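Local coordinates for protein KLLA0E08119p (Kluyveromyces lactis, PDB 3VA7) that probably carboxylates urea with bicarbonate and ATP by way of biotin, as the urea carboxylase part of a larger enzyme that also hydrolyses urea-1-carboxylate, at residues 944-949 with 955-960; 1194-1199 with 1216-1221. One frame throughout, in Å; residues are numbered along the deposited sequence.

Contact 1: residues 944-949 with 955-960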
loop_
_atom_site.group_PDB
_atom_site.type_symbol
_atom_site.label_atom_id
_atom_site.label_comp_id
_atom_site.label_asym_id
_atom_site.label_seq_id
_atom_site.Cartn_x
_atom_site.Cartn_y
_atom_site.Cartn_z
ATOM N N THR A 944 -9.559 24.621 -0.254
ATOM C CA THR A 944 -9.645 25.248 -1.546
ATOM C C THR A 944 -10.321 24.351 -2.572
ATOM O O THR A 944 -11.251 24.748 -3.248
ATOM C CB THR A 944 -8.273 25.795 -2.031
ATOM O OG1 THR A 944 -7.937 26.942 -1.219
ATOM C CG2 THR A 944 -8.318 26.142 -3.575
ATOM N N ARG A 945 -9.846 23.144 -2.687
ATOM C CA ARG A 945 -10.432 22.202 -3.602
ATOM C C ARG A 945 -11.959 22.046 -3.301
ATOM O O ARG A 945 -12.822 21.915 -4.202
ATOM C CB ARG A 945 -9.686 20.882 -3.430
ATOM C CG ARG A 945 -10.457 19.666 -3.862
ATOM C CD ARG A 945 -9.538 18.430 -4.153
ATOM N NE ARG A 945 -10.414 17.427 -4.780
ATOM C CZ ARG A 945 -10.034 16.281 -5.328
ATOM N NH1 ARG A 945 -8.750 15.893 -5.317
ATOM N NH2 ARG A 945 -10.983 15.507 -5.845
ATOM N N TYR A 946 -12.313 22.090 -2.026
ATOM C CA TYR A 946 -13.708 21.921 -1.704
ATOM C C TYR A 946 -14.510 23.154 -2.183
ATOM O O TYR A 946 -15.616 23.032 -2.713
ATOM C CB TYR A 946 -13.850 21.651 -0.212
ATOM C CG TYR A 946 -15.234 21.478 0.191
ATOM C CD1 TYR A 946 -15.876 20.251 0.003
ATOM C CD2 TYR A 946 -15.962 22.558 0.703
ATOM C CE1 TYR A 946 -17.238 20.088 0.348
ATOM C CE2 TYR A 946 -17.313 22.410 1.058
ATOM C CZ TYR A 946 -17.926 21.165 0.882
ATOM O OH TYR A 946 -19.239 20.989 1.264
ATOM N N ARG A 947 -13.911 24.329 -2.031
ATOM C CA ARG A 947 -14.529 25.574 -2.530
ATOM C C ARG A 947 -14.697 25.600 -4.040
ATOM O O ARG A 947 -15.671 26.133 -4.528
ATOM C CB ARG A 947 -13.790 26.831 -2.048
ATOM C CG ARG A 947 -13.994 27.099 -0.584
ATOM C CD ARG A 947 -13.282 28.395 -0.118
ATOM N NE ARG A 947 -11.842 28.404 -0.402
ATOM C CZ ARG A 947 -11.318 29.007 -1.475
ATOM N NH1 ARG A 947 -12.125 29.651 -2.347
ATOM N NH2 ARG A 947 -9.999 28.963 -1.676
ATOM N N GLU A 948 -13.750 25.024 -4.760
ATOM C CA GLU A 948 -13.808 25.153 -6.183
ATOM C C GLU A 948 -14.469 23.955 -6.860
ATOM O O GLU A 948 -14.839 24.038 -8.041
ATOM C CB GLU A 948 -12.500 25.728 -6.836
ATOM C CG GLU A 948 -11.230 25.078 -6.424
ATOM C CD GLU A 948 -9.940 25.799 -6.798
ATOM O OE1 GLU A 948 -9.076 25.064 -7.327
ATOM O OE2 GLU A 948 -9.726 27.007 -6.500
ATOM N N THR A 949 -14.724 22.863 -6.113
ATOM C CA THR A 949 -15.278 21.688 -6.790
ATOM C C THR A 949 -16.676 21.342 -6.368
ATOM O O THR A 949 -17.335 20.584 -7.072
ATOM C CB THR A 949 -14.440 20.444 -6.614
ATOM O OG1 THR A 949 -14.472 20.087 -5.228
ATOM C CG2 THR A 949 -13.021 20.674 -7.089
ATOM N N PRO A 955 -21.414 28.635 5.759
ATOM C CA PRO A 955 -21.022 29.380 6.944
ATOM C C PRO A 955 -19.663 28.935 7.487
ATOM O O PRO A 955 -19.135 29.584 8.400
ATOM C CB PRO A 955 -22.139 29.039 7.947
ATOM C CG PRO A 955 -23.303 28.667 7.112
ATOM C CD PRO A 955 -22.778 28.063 5.871
ATOM N N TRP A 956 -19.102 27.820 6.987
ATOM C CA TRP A 956 -17.817 27.313 7.558
ATOM C C TRP A 956 -16.699 27.568 6.577
ATOM O O TRP A 956 -15.590 27.048 6.688
ATOM C CB TRP A 956 -17.886 25.801 7.964
ATOM C CG TRP A 956 -18.100 24.872 6.800
ATOM C CD1 TRP A 956 -17.144 24.269 6.002
ATOM C CD2 TRP A 956 -19.351 24.495 6.265
ATOM N NE1 TRP A 956 -17.749 23.517 5.006
ATOM C CE2 TRP A 956 -19.109 23.643 5.168
ATOM C CE3 TRP A 956 -20.670 24.776 6.625
ATOM C CZ2 TRP A 956 -20.132 23.083 4.439
ATOM C CZ3 TRP A 956 -21.692 24.220 5.882
ATOM C CH2 TRP A 956 -21.418 23.396 4.796
ATOM N N LEU A 957 -17.022 28.349 5.572
ATOM C CA LEU A 957 -16.114 28.650 4.487
ATOM C C LEU A 957 -15.997 30.161 4.559
ATOM O O LEU A 957 -16.915 30.821 5.052
ATOM C CB LEU A 957 -16.758 28.219 3.202
ATOM C CG LEU A 957 -16.824 26.723 3.016
ATOM C CD1 LEU A 957 -17.473 26.462 1.640
ATOM C CD2 LEU A 957 -15.402 26.111 3.062
ATOM N N PRO A 958 -14.895 30.735 4.081
ATOM C CA PRO A 958 -13.786 30.143 3.329
ATOM C C PRO A 958 -12.706 29.467 4.185
ATOM O O PRO A 958 -11.947 28.652 3.650
ATOM C CB PRO A 958 -13.198 31.374 2.581
ATOM C CG PRO A 958 -13.446 32.520 3.497
ATOM C CD PRO A 958 -14.769 32.202 4.198
ATOM N N ASN A 959 -12.651 29.797 5.480
ATOM C CA ASN A 959 -11.632 29.296 6.385
ATOM C C ASN A 959 -12.254 28.590 7.613
ATOM O O ASN A 959 -12.935 29.245 8.429
ATOM C CB ASN A 959 -10.726 30.447 6.870
ATOM C CG ASN A 959 -9.669 29.979 7.914
ATOM O OD1 ASN A 959 -10.009 29.724 9.089
ATOM N ND2 ASN A 959 -8.387 29.860 7.482
ATOM N N ASN A 960 -11.970 27.287 7.780
ATOM C CA ASN A 960 -12.609 26.466 8.811
ATOM C C ASN A 960 -12.266 26.942 10.240
ATOM O O ASN A 960 -13.126 26.920 11.175
ATOM C CB ASN A 960 -12.292 24.976 8.616
ATOM C CG ASN A 960 -12.800 24.405 7.267
ATOM O OD1 ASN A 960 -13.482 25.089 6.471
ATOM N ND2 ASN A 960 -12.470 23.131 7.004
#
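Arg947 and Pro958 bring the two backbones nearest, with Arg947 CA 7.5 Å from Pro958 CA. The last turns of helix 937-949 pack here against the irregular connection that leads to helix 960-967, and a cis peptide bond before Pro958 turns that connection. The contact rests on van der Waals packing of side chains. Tyr946 is its inner part: CG lies anti to the backbone N (chi1 180°), which sends the ring toward the connection. The Tyr946 and Trp956 side chains cross at about a right angle, and Tyr946 OH meets the indole at its edge and in its plane, 3.9 Å from Trp956 CZ2. That hydroxyl is hydrogen-bonded to Pro1015 O, so the buried polar end of Tyr946 is satisfied elsewhere. Leu957 CD1 comes to the edge of the phenol ring, 4.1 Å from Tyr946 CE2. Both Leu957 methyls also pack on the aliphatic part of Arg947, which runs past in the opposite direction, Leu957 CD2 the nearer at 4.0 Å from Arg947 CG. Farther out, Arg947 CD lies against the proline backbone, 3.9 Å from Pro958 CA, and the chain then bends (chi3 -56°). Cutting Arg947 back to an alanine would probably leave Leu957 CD2 and the CA and CB of Pro958 without their cover, opening a gap on the outer side of the contact. Both segments belong to subdomains C and D of the carboxyltransferase domain. Tyr1013 meets both aromatic rings, edge-to-face with Tyr946 and with planes at about 45° for Trp956. The indole also touches Gln1045 of strand 1045-1049, Pro955 packs on helix 1133-1142, and Asn959 OD1 caps the start of helix 960-967 through Asp962 N.

Contact 2: residues 1194-1199 with 1216-1221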
loop_
_atom_site.group_PDB
_atom_site.type_symbol
_atom_site.label_atom_id
_atom_site.label_comp_id
_atom_site.label_asym_id
_atom_site.label_seq_id
_atom_site.Cartn_x
_atom_site.Cartn_y
_atom_site.Cartn_z
ATOM N N GLY A 1194 -1.854 18.277 -20.536
ATOM C CA GLY A 1194 -3.203 18.457 -20.041
ATOM C C GLY A 1194 -3.847 19.691 -20.611
ATOM O O GLY A 1194 -3.151 20.639 -20.869
ATOM N N VAL A 1195 -5.172 19.691 -20.788
ATOM C CA VAL A 1195 -5.886 20.876 -21.303
ATOM C C VAL A 1195 -6.900 21.402 -20.330
ATOM O O VAL A 1195 -6.892 22.599 -20.035
ATOM C CB VAL A 1195 -6.661 20.608 -22.595
ATOM C CG1 VAL A 1195 -7.264 21.944 -23.142
ATOM C CG2 VAL A 1195 -5.778 19.881 -23.633
ATOM N N ILE A 1196 -7.798 20.512 -19.875
ATOM C CA ILE A 1196 -8.731 20.837 -18.795
ATOM C C ILE A 1196 -8.865 19.771 -17.681
ATOM O O ILE A 1196 -8.498 18.610 -17.855
ATOM C CB ILE A 1196 -10.123 21.225 -19.321
ATOM C CG1 ILE A 1196 -10.925 19.970 -19.674
ATOM C CG2 ILE A 1196 -10.024 22.191 -20.478
ATOM C CD1 ILE A 1196 -12.314 19.986 -19.117
ATOM N N ILE A 1197 -9.379 20.195 -16.524
ATOM C CA ILE A 1197 -9.598 19.302 -15.399
ATOM C C ILE A 1197 -11.083 19.218 -14.974
ATOM O O ILE A 1197 -11.795 20.221 -14.833
ATOM C CB ILE A 1197 -8.715 19.688 -14.211
ATOM C CG1 ILE A 1197 -7.215 19.586 -14.549
ATOM C CG2 ILE A 1197 -8.952 18.793 -13.058
ATOM C CD1 ILE A 1197 -6.327 20.235 -13.440
ATOM N N ILE A 1198 -11.522 17.990 -14.741
ATOM C CA ILE A 1198 -12.905 17.681 -14.353
ATOM C C ILE A 1198 -12.772 17.078 -12.982
ATOM O O ILE A 1198 -11.717 16.534 -12.638
ATOM C CB ILE A 1198 -13.474 16.685 -15.492
ATOM C CG1 ILE A 1198 -13.950 17.493 -16.704
ATOM C CG2 ILE A 1198 -14.492 15.620 -15.081
ATOM C CD1 ILE A 1198 -14.622 18.787 -16.324
ATOM N N GLU A 1199 -13.783 17.192 -12.146
ATOM C CA GLU A 1199 -13.877 16.162 -11.084
ATOM C C GLU A 1199 -14.884 15.125 -11.518
ATOM O O GLU A 1199 -16.058 15.452 -11.733
ATOM C CB GLU A 1199 -14.235 16.704 -9.681
ATOM C CG GLU A 1199 -14.127 15.615 -8.581
ATOM C CD GLU A 1199 -14.542 16.095 -7.202
ATOM O OE1 GLU A 1199 -15.505 16.899 -7.073
ATOM O OE2 GLU A 1199 -13.914 15.645 -6.219
ATOM N N TYR A 1216 -7.303 26.083 -29.381
ATOM C CA TYR A 1216 -8.186 27.033 -30.073
ATOM C C TYR A 1216 -9.355 27.498 -29.225
ATOM O O TYR A 1216 -9.615 28.693 -29.136
ATOM C CB TYR A 1216 -8.660 26.509 -31.450
ATOM C CG TYR A 1216 -9.554 27.503 -32.220
ATOM C CD1 TYR A 1216 -9.181 28.864 -32.379
ATOM C CD2 TYR A 1216 -10.775 27.088 -32.778
ATOM C CE1 TYR A 1216 -10.023 29.769 -33.069
ATOM C CE2 TYR A 1216 -11.605 27.979 -33.467
ATOM C CZ TYR A 1216 -11.232 29.302 -33.612
ATOM O OH TYR A 1216 -12.075 30.153 -34.290
ATOM N N LYS A 1217 -10.064 26.542 -28.625
ATOM C CA LYS A 1217 -11.172 26.843 -27.719
ATOM C C LYS A 1217 -11.279 25.839 -26.566
ATOM O O LYS A 1217 -10.999 24.640 -26.728
ATOM C CB LYS A 1217 -12.494 26.921 -28.487
ATOM C CG LYS A 1217 -13.661 27.542 -27.691
ATOM C CD LYS A 1217 -15.002 27.196 -28.336
ATOM C CE LYS A 1217 -16.031 28.271 -28.088
ATOM N NZ LYS A 1217 -17.297 27.881 -28.777
ATOM N N ILE A 1218 -11.697 26.372 -25.412
ATOM C CA ILE A 1218 -12.003 25.607 -24.217
ATOM C C ILE A 1218 -13.465 25.843 -23.869
ATOM O O ILE A 1218 -13.855 26.972 -23.521
ATOM C CB ILE A 1218 -11.086 26.038 -23.064
ATOM C CG1 ILE A 1218 -9.745 25.328 -23.173
ATOM C CG2 ILE A 1218 -11.682 25.674 -21.712
ATOM C CD1 ILE A 1218 -8.696 25.975 -22.339
ATOM N N LEU A 1219 -14.266 24.773 -23.935
ATOM C CA LEU A 1219 -15.734 24.908 -23.793
ATOM C C LEU A 1219 -16.295 25.353 -22.417
ATOM O O LEU A 1219 -17.214 26.157 -22.374
ATOM C CB LEU A 1219 -16.468 23.654 -24.298
ATOM C CG LEU A 1219 -16.678 23.345 -25.807
ATOM C CD1 LEU A 1219 -17.885 24.147 -26.388
ATOM C CD2 LEU A 1219 -15.414 23.518 -26.644
ATOM N N HIS A 1220 -15.773 24.859 -21.294
ATOM C CA HIS A 1220 -16.504 25.131 -20.032
ATOM C C HIS A 1220 -15.845 26.096 -19.041
ATOM O O HIS A 1220 -14.651 26.384 -19.114
ATOM C CB HIS A 1220 -16.915 23.831 -19.331
ATOM C CG HIS A 1220 -17.575 22.840 -20.243
ATOM N ND1 HIS A 1220 -16.855 22.035 -21.099
ATOM C CD2 HIS A 1220 -18.881 22.539 -20.445
ATOM C CE1 HIS A 1220 -17.690 21.280 -21.792
ATOM N NE2 HIS A 1220 -18.921 21.551 -21.398
ATOM N N LYS A 1221 -16.654 26.621 -18.139
ATOM C CA LYS A 1221 -16.136 27.325 -16.997
ATOM C C LYS A 1221 -16.358 26.536 -15.678
ATOM O O LYS A 1221 -17.074 25.558 -15.638
ATOM C CB LYS A 1221 -16.668 28.754 -17.009
ATOM C CG LYS A 1221 -16.118 29.522 -18.291
ATOM C CD LYS A 1221 -15.916 31.098 -18.140
ATOM C CE LYS A 1221 -17.159 31.942 -18.592
ATOM N NZ LYS A 1221 -17.094 32.381 -20.031
#
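Ile1218 meets Val1195 and Ile1196 in the hydrophobic core of the biotin carrier domain, a flattened sandwich of two four-stranded antiparallel sheets. Strand 1194-1200 belongs to one sheet and strand 1213-1218 to the other, so the contact crosses the core and joins the sheets through aliphatic carbon alone. Both branches of Ile1218 take part. Its CG1 lies anti to the carbonyl carbon (chi1 -82°), where Ile1218 CG1 touches Val1195 CG1 at 4.2 Å, and its CG2 methyl stands 4.1 Å from Ile1196 CG2. Both partners slide past Ile1218 in opposite directions to it. Around the trio the core continues with Phe1178 and Val1232, both against Ile1196, and with Ala1233 against Val1195. That two consecutive residues of one strand turn toward the same isoleucine is consistent with a classic beta bulge: Val1195 and Ile1196 both face Val1207 of strand 1203-1208, the neighbour that forms a hairpin with strand 1194-1200. Another classic bulge, at Tyr1216 and Lys1217, faces strand 1231-1235 just before Ile1218. The hairpin turn holds Lys1202, which lies at the bound biotin group and is the lysine of the Ala-Met-Lys motif to which biotin is attached in this family. Beyond Ile1218 the chain leaves its strand, and the backbone N of Lys1221 is hydrogen-bonded to Asp1224 OD2.

Contact 1 is partly buried and mixes aromatic rings, a leucine, an arginine chain and a proline; contact 2 is buried and wholly aliphatic. The first covers the larger area, 210 Å² against 121 Å², and ties a helix end to a loop six residues away; the second spans the two sheets of a compact domain. They share no helix or strand, lie in different domains, and have centres about 22 Å apart. Their far sides nevertheless meet where the biotin carrier domain docks on the carboxyltransferase: Arg945 NH2 forms a salt bridge of 3.0 Å with Glu1199 OE2, and Thr949 CB packs 3.7 Å from Glu1199 OE1, so a charged pair, with packing beside it, is part of what joins the domains here.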